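Local coordinates for protein serine protease (Arthrobacter nicotinovorans, PDB 3WY8) that probably cleaves peptide bonds as a trypsin-like serine protease with keratinolytic activity, this chain being its trypsin-like protease domain, at residues N150-N154 with S190-G194; R121-Y125 with F157-G161; Y52-F58 with K71-L77. One frame throughout, in Å; residues are numbered along the deposited sequence.

Contact 1: N150-N154 with S190-G194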
loop_
_atom_site.group_PDB
_atom_site.type_symbol
_atom_site.label_atom_id
_atom_site.label_comp_id
_atom_site.label_asym_id
_atom_site.label_seq_id
_atom_site.Cartn_x
_atom_site.Cartn_y
_atom_site.Cartn_z
ATOM N N ASN A 150 -11.763 -1.167 15.718
ATOM C CA ASN A 150 -12.747 -1.432 14.677
ATOM C C ASN A 150 -13.385 -0.162 14.128
ATOM O O ASN A 150 -13.353 0.892 14.775
ATOM C CB ASN A 150 -13.820 -2.396 15.192
ATOM C CG ASN A 150 -13.250 -3.748 15.555
ATOM O OD1 ASN A 150 -12.259 -4.194 14.972
ATOM N ND2 ASN A 150 -13.866 -4.409 16.531
ATOM N N ASP A 151 -13.932 -0.264 12.921
ATOM C CA ASP A 151 -14.755 0.800 12.351
ATOM C C ASP A 151 -16.083 0.817 13.115
ATOM O O ASP A 151 -16.849 -0.146 13.044
ATOM C CB ASP A 151 -14.980 0.542 10.852
ATOM C CG ASP A 151 -15.705 1.682 10.152
ATOM O OD1 ASP A 151 -16.541 2.363 10.785
ATOM O OD2 ASP A 151 -15.448 1.888 8.948
ATOM N N PRO A 152 -16.360 1.913 13.851
ATOM C CA PRO A 152 -17.550 1.983 14.703
ATOM C C PRO A 152 -18.851 2.086 13.919
ATOM O O PRO A 152 -19.924 1.868 14.482
ATOM C CB PRO A 152 -17.347 3.287 15.489
ATOM C CG PRO A 152 -15.934 3.685 15.275
ATOM C CD PRO A 152 -15.570 3.153 13.931
ATOM N N TYR A 153 -18.749 2.414 12.635
ATOM C CA TYR A 153 -19.918 2.778 11.837
ATOM C C TYR A 153 -20.213 1.746 10.768
ATOM O O TYR A 153 -21.351 1.283 10.641
ATOM C CB TYR A 153 -19.714 4.159 11.216
ATOM C CG TYR A 153 -19.123 5.145 12.193
ATOM C CD1 TYR A 153 -19.898 5.685 13.223
ATOM C CD2 TYR A 153 -17.780 5.510 12.113
ATOM C CE1 TYR A 153 -19.355 6.574 14.133
ATOM C CE2 TYR A 153 -17.227 6.398 13.022
ATOM C CZ TYR A 153 -18.023 6.931 14.025
ATOM O OH TYR A 153 -17.479 7.806 14.928
ATOM N N ASN A 154 -19.180 1.378 10.016
ATOM C CA ASN A 154 -19.284 0.344 8.995
ATOM C C ASN A 154 -18.378 -0.858 9.322
ATOM O O ASN A 154 -17.394 -1.093 8.616
ATOM C CB ASN A 154 -18.934 0.924 7.612
ATOM C CG ASN A 154 -19.957 1.948 7.116
ATOM O OD1 ASN A 154 -21.141 1.647 6.989
ATOM N ND2 ASN A 154 -19.493 3.155 6.809
ATOM N N SER A 190 -6.319 2.308 3.273
ATOM C CA SER A 190 -7.429 2.030 2.354
ATOM C C SER A 190 -8.457 3.153 2.239
ATOM O O SER A 190 -8.762 3.615 1.133
ATOM C CB SER A 190 -8.122 0.713 2.731
ATOM O OG SER A 190 -9.313 0.535 1.976
ATOM N N TYR A 191 -9.007 3.585 3.369
ATOM C CA TYR A 191 -10.021 4.628 3.341
ATOM C C TYR A 191 -10.076 5.461 4.610
ATOM O O TYR A 191 -9.589 5.054 5.668
ATOM C CB TYR A 191 -11.416 4.043 3.030
ATOM C CG TYR A 191 -12.034 3.207 4.140
ATOM C CD1 TYR A 191 -12.841 3.793 5.120
ATOM C CD2 TYR A 191 -11.827 1.829 4.195
ATOM C CE1 TYR A 191 -13.416 3.023 6.137
ATOM C CE2 TYR A 191 -12.402 1.051 5.204
ATOM C CZ TYR A 191 -13.190 1.655 6.167
ATOM O OH TYR A 191 -13.753 0.899 7.165
ATOM N N GLY A 192 -10.686 6.634 4.477
ATOM C CA GLY A 192 -11.063 7.453 5.616
ATOM C C GLY A 192 -12.460 7.986 5.375
ATOM O O GLY A 192 -13.008 7.845 4.279
ATOM N N TYR A 193 -13.040 8.593 6.401
ATOM C CA TYR A 193 -14.349 9.222 6.277
ATOM C C TYR A 193 -14.230 10.712 5.979
ATOM O O TYR A 193 -14.135 11.539 6.887
ATOM C CB TYR A 193 -15.170 8.954 7.535
ATOM C CG TYR A 193 -15.640 7.526 7.596
ATOM C CD1 TYR A 193 -16.670 7.082 6.766
ATOM C CD2 TYR A 193 -15.042 6.607 8.456
ATOM C CE1 TYR A 193 -17.101 5.773 6.796
ATOM C CE2 TYR A 193 -15.471 5.289 8.499
ATOM C CZ TYR A 193 -16.497 4.880 7.661
ATOM O OH TYR A 193 -16.934 3.581 7.689
ATOM N N GLY A 194 -14.234 11.046 4.692
ATOM C CA GLY A 194 -14.004 12.418 4.248
ATOM C C GLY A 194 -12.556 12.658 3.866
ATOM O O GLY A 194 -11.673 11.875 4.230
#
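Y191 points its ring across at D151, and its hydroxyl OH donates to D151 OD2 at 2.7 Å. The acid uses the anti lone pair, the one turned away from its other oxygen, and sits at the ring's edge, near its plane. CG of Y191 stands between backbone N and carbonyl carbon (chi1 71°), which sends the ring out from the backbone toward the 150-154 loop. The same hydroxyl is also hydrogen-bonded to T159 OG1, and the ring stacks on Y201. S190, just before, hydrogen-bonds D92 of a probable Ser-His-Asp triad. Together S190, Y191 and G192 probably correspond to the Ser-Trp-Gly segment of chymotrypsin-fold proteases, with a tyrosine for the tryptophan; in that family this segment borders the substrate cleft. Further on, Y193 brings its OH to the same D151 OD2, at 2.6 Å, now on the syn lone pair. Its ring plane is nearly perpendicular to the carboxylate, 82° from it. As it donates there, Y193 OH accepts from N154 ND2 at 2.7 Å, a fairly straight bond (161°) that lies close to the amide plane. Y153 adds a loose apolar touch, its CD2 4.3 Å from Y193 CE2. The other carboxylate oxygen, D151 OD1, accepts from the backbone N of Y153 and of N154, each at 2.9 Å, making an Asx turn and an Asx motif that curl the loop back over its own acid. Four donors thus grip one buried carboxylate. With an alanine here, both tyrosine hydroxyls would probably lose their shared acceptor and the backbone N-H groups of Y153 and N154 the oxygen that fixes the turn. Beyond Y193 the chain bends away through G194, whose carbonyl accepts from S197 OG.

Contact 2: R121-Y125 with F157-G161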
loop_
_atom_site.group_PDB
_atom_site.type_symbol
_atom_site.label_atom_id
_atom_site.label_comp_id
_atom_site.label_asym_id
_atom_site.label_seq_id
_atom_site.Cartn_x
_atom_site.Cartn_y
_atom_site.Cartn_z
ATOM N N ARG A 121 -6.379 -9.004 15.873
ATOM C CA ARG A 121 -7.003 -7.690 15.702
ATOM C C ARG A 121 -6.617 -6.828 16.897
ATOM O O ARG A 121 -6.511 -7.330 18.013
ATOM C CB ARG A 121 -8.524 -7.826 15.637
ATOM C CG ARG A 121 -9.031 -8.643 14.456
ATOM C CD ARG A 121 -10.553 -8.637 14.382
ATOM N NE ARG A 121 -11.084 -7.312 14.066
ATOM C CZ ARG A 121 -11.148 -6.791 12.840
ATOM N NH1 ARG A 121 -10.721 -7.476 11.783
ATOM N NH2 ARG A 121 -11.646 -5.571 12.669
ATOM N N GLY A 122 -6.393 -5.539 16.667
ATOM C CA GLY A 122 -6.104 -4.615 17.761
ATOM C C GLY A 122 -4.633 -4.412 18.067
ATOM O O GLY A 122 -4.281 -3.929 19.146
ATOM N N LEU A 123 -3.766 -4.765 17.118
ATOM C CA LEU A 123 -2.336 -4.505 17.258
ATOM C C LEU A 123 -2.022 -3.018 17.098
ATOM O O LEU A 123 -2.862 -2.244 16.629
ATOM C CB LEU A 123 -1.529 -5.321 16.239
ATOM C CG LEU A 123 -1.550 -6.850 16.378
ATOM C CD1 LEU A 123 -0.851 -7.490 15.185
ATOM C CD2 LEU A 123 -0.911 -7.299 17.685
ATOM N N SER A 124 -0.818 -2.625 17.509
ATOM C CA SER A 124 -0.333 -1.262 17.296
ATOM C C SER A 124 0.470 -1.201 16.004
ATOM O O SER A 124 1.172 -2.154 15.659
ATOM C CB SER A 124 0.505 -0.798 18.485
ATOM O OG SER A 124 -0.321 -0.667 19.628
ATOM N N TYR A 125 0.364 -0.076 15.299
ATOM C CA TYR A 125 0.936 0.059 13.965
ATOM C C TYR A 125 1.622 1.395 13.746
ATOM O O TYR A 125 1.316 2.382 14.413
ATOM C CB TYR A 125 -0.165 -0.050 12.905
ATOM C CG TYR A 125 -0.785 -1.415 12.777
ATOM C CD1 TYR A 125 -0.209 -2.378 11.957
ATOM C CD2 TYR A 125 -1.959 -1.734 13.461
ATOM C CE1 TYR A 125 -0.782 -3.640 11.827
ATOM C CE2 TYR A 125 -2.538 -2.991 13.342
ATOM C CZ TYR A 125 -1.942 -3.934 12.519
ATOM O OH TYR A 125 -2.511 -5.174 12.396
ATOM N N PHE A 157 -16.849 -4.526 7.054
ATOM C CA PHE A 157 -15.679 -4.778 6.220
ATOM C C PHE A 157 -14.515 -5.410 6.984
ATOM O O PHE A 157 -13.484 -5.719 6.390
ATOM C CB PHE A 157 -15.228 -3.490 5.524
ATOM C CG PHE A 157 -16.266 -2.900 4.614
ATOM C CD1 PHE A 157 -16.750 -3.623 3.524
ATOM C CD2 PHE A 157 -16.752 -1.615 4.839
ATOM C CE1 PHE A 157 -17.706 -3.078 2.675
ATOM C CE2 PHE A 157 -17.708 -1.061 3.994
ATOM C CZ PHE A 157 -18.186 -1.791 2.914
ATOM N N ALA A 158 -14.697 -5.604 8.291
ATOM C CA ALA A 158 -13.671 -6.158 9.185
ATOM C C ALA A 158 -12.360 -5.351 9.173
ATOM O O ALA A 158 -11.299 -5.868 9.532
ATOM C CB ALA A 158 -13.409 -7.651 8.868
ATOM N N THR A 159 -12.446 -4.086 8.769
ATOM C CA THR A 159 -11.264 -3.220 8.698
ATOM C C THR A 159 -10.870 -2.740 10.092
ATOM O O THR A 159 -11.581 -2.977 11.067
ATOM C CB THR A 159 -11.495 -1.990 7.794
ATOM O OG1 THR A 159 -12.607 -1.235 8.293
ATOM C CG2 THR A 159 -11.760 -2.410 6.355
ATOM N N GLN A 160 -9.718 -2.086 10.180
ATOM C CA GLN A 160 -9.265 -1.490 11.432
ATOM C C GLN A 160 -8.786 -0.069 11.169
ATOM O O GLN A 160 -8.315 0.239 10.074
ATOM C CB GLN A 160 -8.135 -2.319 12.041
ATOM C CG GLN A 160 -8.538 -3.750 12.376
ATOM C CD GLN A 160 -7.473 -4.471 13.167
ATOM O OE1 GLN A 160 -7.595 -4.627 14.380
ATOM N NE2 GLN A 160 -6.410 -4.894 12.488
ATOM N N GLY A 161 -8.897 0.790 12.177
ATOM C CA GLY A 161 -8.471 2.180 12.030
ATOM C C GLY A 161 -7.475 2.634 13.072
ATOM O O GLY A 161 -7.485 2.144 14.203
HETATM O O HOH W 1 -4.272 -5.823 14.347
#
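R121 crosses Q160 at a slant, and the arginine can be followed outward from its root. CB comes 3.6 Å from Q160 OE1, the oxygen that also takes the backbone N-H of G122 at 2.7 Å, in its carbonyl plane. The aliphatic chain then runs extended to CD and bends at chi3 (67°), which swings the guanidinium back toward 157-161. At CZ, one face of the flat group is laid over Q160, whose CG is 4.0 Å away. NH1 makes the firm bond, to A158 O at 2.8 Å (158°), with the oxygen in the guanidinium plane but the donor tilted from the carbonyl plane. NH2 adds two weak, bent bonds, to T159 O at 3.0 Å and to the same A158 O, and has a further partner in N150 OD1. The guanidinium thus gathers carbonyls at its edge while the glutamine chain lies over a face. This joins the turn leading into strand 124-129 to the residues leading into strand 160-163, two strands of the C-terminal barrel of the chymotrypsin fold, each paired antiparallel with strand 142-150, which runs between them. Q160, CG anti to its carbonyl carbon (chi1 -61°) and extended beyond, reaches with its amide into the bend made by G122 and L123. Its NE2 donates to a water at 3.0 Å; that water also accepts from L123 N and donates to Y125 OH at 2.7 Å. The glutamine amide and the Y125 ring, with planes nearly at right angles, are therefore bridged by water, NE2 staying 3.9 Å from Y125 OH. The tyrosine hydroxyl is also hydrogen-bonded to N186 OD1.

Contact 3: Y52-F58 with K71-L77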
loop_
_atom_site.group_PDB
_atom_site.type_symbol
_atom_site.label_atom_id
_atom_site.label_comp_id
_atom_site.label_asym_id
_atom_site.label_seq_id
_atom_site.Cartn_x
_atom_site.Cartn_y
_atom_site.Cartn_z
ATOM N N TYR A 52 -7.888 -3.730 -14.585
ATOM C CA TYR A 52 -6.625 -3.414 -13.937
ATOM C C TYR A 52 -6.011 -2.158 -14.554
ATOM O O TYR A 52 -6.362 -1.771 -15.672
ATOM C CB TYR A 52 -5.659 -4.593 -14.048
ATOM C CG TYR A 52 -5.949 -5.705 -13.065
ATOM C CD1 TYR A 52 -5.500 -5.628 -11.747
ATOM C CD2 TYR A 52 -6.666 -6.837 -13.453
ATOM C CE1 TYR A 52 -5.758 -6.648 -10.834
ATOM C CE2 TYR A 52 -6.934 -7.864 -12.543
ATOM C CZ TYR A 52 -6.473 -7.760 -11.237
ATOM O OH TYR A 52 -6.726 -8.764 -10.332
ATOM N N ALA A 53 -5.106 -1.522 -13.810
ATOM C CA ALA A 53 -4.371 -0.354 -14.286
ATOM C C ALA A 53 -3.607 -0.670 -15.568
ATOM O O ALA A 53 -3.059 -1.762 -15.713
ATOM C CB ALA A 53 -3.411 0.139 -13.211
ATOM N N THR A 54 -3.582 0.289 -16.489
ATOM C CA THR A 54 -2.894 0.111 -17.770
ATOM C C THR A 54 -1.418 0.510 -17.701
ATOM O O THR A 54 -0.619 0.113 -18.551
ATOM C CB THR A 54 -3.601 0.866 -18.911
ATOM O OG1 THR A 54 -3.814 2.230 -18.527
ATOM C CG2 THR A 54 -4.950 0.210 -19.227
ATOM N N ASN A 55 -1.068 1.300 -16.688
ATOM C CA ASN A 55 0.324 1.626 -16.382
ATOM C C ASN A 55 0.455 1.828 -14.883
ATOM O O ASN A 55 -0.439 2.389 -14.260
ATOM C CB ASN A 55 0.788 2.878 -17.138
ATOM C CG ASN A 55 2.305 2.958 -17.268
ATOM O OD1 ASN A 55 2.918 3.964 -16.906
ATOM N ND2 ASN A 55 2.918 1.891 -17.779
ATOM N N PHE A 56 1.559 1.349 -14.314
ATOM C CA PHE A 56 1.756 1.329 -12.861
ATOM C C PHE A 56 3.249 1.443 -12.587
ATOM O O PHE A 56 4.020 0.534 -12.917
ATOM C CB PHE A 56 1.178 0.024 -12.284
ATOM C CG PHE A 56 1.284 -0.114 -10.777
ATOM C CD1 PHE A 56 0.166 0.089 -9.970
ATOM C CD2 PHE A 56 2.481 -0.497 -10.174
ATOM C CE1 PHE A 56 0.237 -0.067 -8.584
ATOM C CE2 PHE A 56 2.571 -0.651 -8.786
ATOM C CZ PHE A 56 1.442 -0.436 -7.991
ATOM N N ILE A 57 3.649 2.574 -12.007
ATOM C CA ILE A 57 5.057 2.883 -11.766
ATOM C C ILE A 57 5.315 3.018 -10.271
ATOM O O ILE A 57 4.620 3.755 -9.581
ATOM C CB ILE A 57 5.490 4.195 -12.486
ATOM C CG1 ILE A 57 5.108 4.172 -13.974
ATOM C CG2 ILE A 57 6.991 4.486 -12.269
ATOM C CD1 ILE A 57 5.728 3.024 -14.792
ATOM N N PHE A 58 6.314 2.290 -9.781
ATOM C CA PHE A 58 6.705 2.334 -8.376
ATOM C C PHE A 58 8.040 3.049 -8.253
ATOM O O PHE A 58 9.010 2.693 -8.930
ATOM C CB PHE A 58 6.780 0.904 -7.821
ATOM C CG PHE A 58 7.120 0.817 -6.353
ATOM C CD1 PHE A 58 6.241 1.298 -5.378
ATOM C CD2 PHE A 58 8.303 0.210 -5.945
ATOM C CE1 PHE A 58 6.551 1.193 -4.018
ATOM C CE2 PHE A 58 8.623 0.098 -4.590
ATOM C CZ PHE A 58 7.744 0.594 -3.623
ATOM N N LYS A 71 12.805 4.210 -11.594
ATOM C CA LYS A 71 11.359 4.056 -11.710
ATOM C C LYS A 71 11.074 2.645 -12.199
ATOM O O LYS A 71 11.633 2.209 -13.210
ATOM C CB LYS A 71 10.780 5.077 -12.698
ATOM C CG LYS A 71 10.963 6.542 -12.298
ATOM C CD LYS A 71 10.570 7.490 -13.441
ATOM C CE LYS A 71 11.568 7.426 -14.601
ATOM N NZ LYS A 71 11.236 8.359 -15.723
ATOM N N TRP A 72 10.206 1.941 -11.480
ATOM C CA TRP A 72 9.937 0.533 -11.740
ATOM C C TRP A 72 8.552 0.359 -12.340
ATOM O O TRP A 72 7.585 0.942 -11.853
ATOM C CB TRP A 72 10.090 -0.278 -10.445
ATOM C CG TRP A 72 11.493 -0.236 -9.903
ATOM C CD1 TRP A 72 12.105 0.812 -9.268
ATOM C CD2 TRP A 72 12.468 -1.283 -9.977
ATOM N NE1 TRP A 72 13.399 0.478 -8.933
ATOM C CE2 TRP A 72 13.647 -0.802 -9.357
ATOM C CE3 TRP A 72 12.458 -2.585 -10.496
ATOM C CZ2 TRP A 72 14.808 -1.580 -9.246
ATOM C CZ3 TRP A 72 13.616 -3.356 -10.388
ATOM C CH2 TRP A 72 14.772 -2.847 -9.767
ATOM N N THR A 73 8.464 -0.439 -13.404
ATOM C CA THR A 73 7.207 -0.650 -14.123
ATOM C C THR A 73 6.611 -2.022 -13.793
ATOM O O THR A 73 7.337 -3.012 -13.710
ATOM C CB THR A 73 7.418 -0.519 -15.652
ATOM O OG1 THR A 73 7.998 0.758 -15.940
ATOM C CG2 THR A 73 6.091 -0.652 -16.412
ATOM N N ALA A 74 5.294 -2.072 -13.600
ATOM C CA ALA A 74 4.606 -3.330 -13.300
ATOM C C ALA A 74 4.474 -4.198 -14.537
ATOM O O ALA A 74 4.063 -3.722 -15.598
ATOM C CB ALA A 74 3.228 -3.066 -12.708
ATOM N N LYS A 75 4.822 -5.473 -14.401
ATOM C CA LYS A 75 4.526 -6.429 -15.460
ATOM C C LYS A 75 3.179 -7.111 -15.233
ATOM O O LYS A 75 2.500 -7.465 -16.188
ATOM C CB LYS A 75 5.655 -7.444 -15.663
ATOM C CG LYS A 75 5.906 -8.393 -14.523
ATOM C CD LYS A 75 6.789 -9.546 -14.980
ATOM C CE LYS A 75 6.939 -10.558 -13.866
ATOM N NZ LYS A 75 8.109 -11.457 -14.057
ATOM N N ALA A 76 2.784 -7.275 -13.971
ATOM C CA ALA A 76 1.497 -7.893 -13.651
ATOM C C ALA A 76 0.908 -7.343 -12.358
ATOM O O ALA A 76 1.628 -6.807 -11.519
ATOM C CB ALA A 76 1.635 -9.413 -13.584
ATOM N N LEU A 77 -0.412 -7.464 -12.222
ATOM C CA LEU A 77 -1.139 -6.929 -11.072
ATOM C C LEU A 77 -2.109 -7.971 -10.551
ATOM O O LEU A 77 -2.801 -8.632 -11.336
ATOM C CB LEU A 77 -1.903 -5.659 -11.460
ATOM C CG LEU A 77 -1.113 -4.548 -12.151
ATOM C CD1 LEU A 77 -2.061 -3.556 -12.817
ATOM C CD2 LEU A 77 -0.170 -3.854 -11.171
HETATM O O HOH W 2 2.566 -1.114 -15.943
#
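The F56 ring carries L77 over one face: methyl CD2 sits 4.3 Å from the ring centroid and 21° off the normal, a CH-pi contact displaced toward the rim. A74 CB approaches the F56 ring obliquely, 3.7 Å from F56 CD2. Over one face of the Y52 ring lies the carbonyl L77 O, 3.6 Å from CE1, while L77 CB packs against Y52 CD1. The third flat group, W72, has F58 O at its edge in the ring plane, 3.6 Å from CD1. L77 is wedged between these pieces: its branch CD1 reaches A53, its CD2 F56. F56 turns CG away from its own N (chi1 -179°), which brings the ring under L77 CD2. The strands pair antiparallel; F58 and W72 form a hydrogen-bonded pair, F58 N to W72 O at 2.8 Å and W72 N to F58 O at 2.9 Å, and A74 N bonds to F56 O. On the sheet face bearing I57 and T73, I57 CD1 lies 3.4 Å from T73 OG1. Farther along, a water takes over, donating to A74 O and accepting weakly from F56 N, before the chain turns a corner at K75, where K75 and A76 form a classic bulge against V97. The hairpin belongs to the N-terminal barrel: strand 94-98 flanks 72-78, strand 11-18 flanks 55-60, and helix 106-110 packs on F58 and W72.

From the N terminus, contact 3 comes first and is self-contained: 52-58 is joined by 71-77 in a hairpin of the N-terminal barrel, closing a short loop before anything else opens. The chain then enters the C-terminal barrel, where 121-125 opens contact 2 and 150-154 opens contact 1. Next 157-161 closes contact 2 and 190-194 closes contact 1, so the two loops cross. They also touch, N150 with R121 and T159 with Y191, their centres about 11 Å apart. Contact 2 ties the approach to strand 124-129 to that of strand 160-163; contact 1 ties the loop after 142-150 to the one after 185-188. Contact 3 lies on the opposite side of the chain's centre, about 28 Å from each, centre to centre.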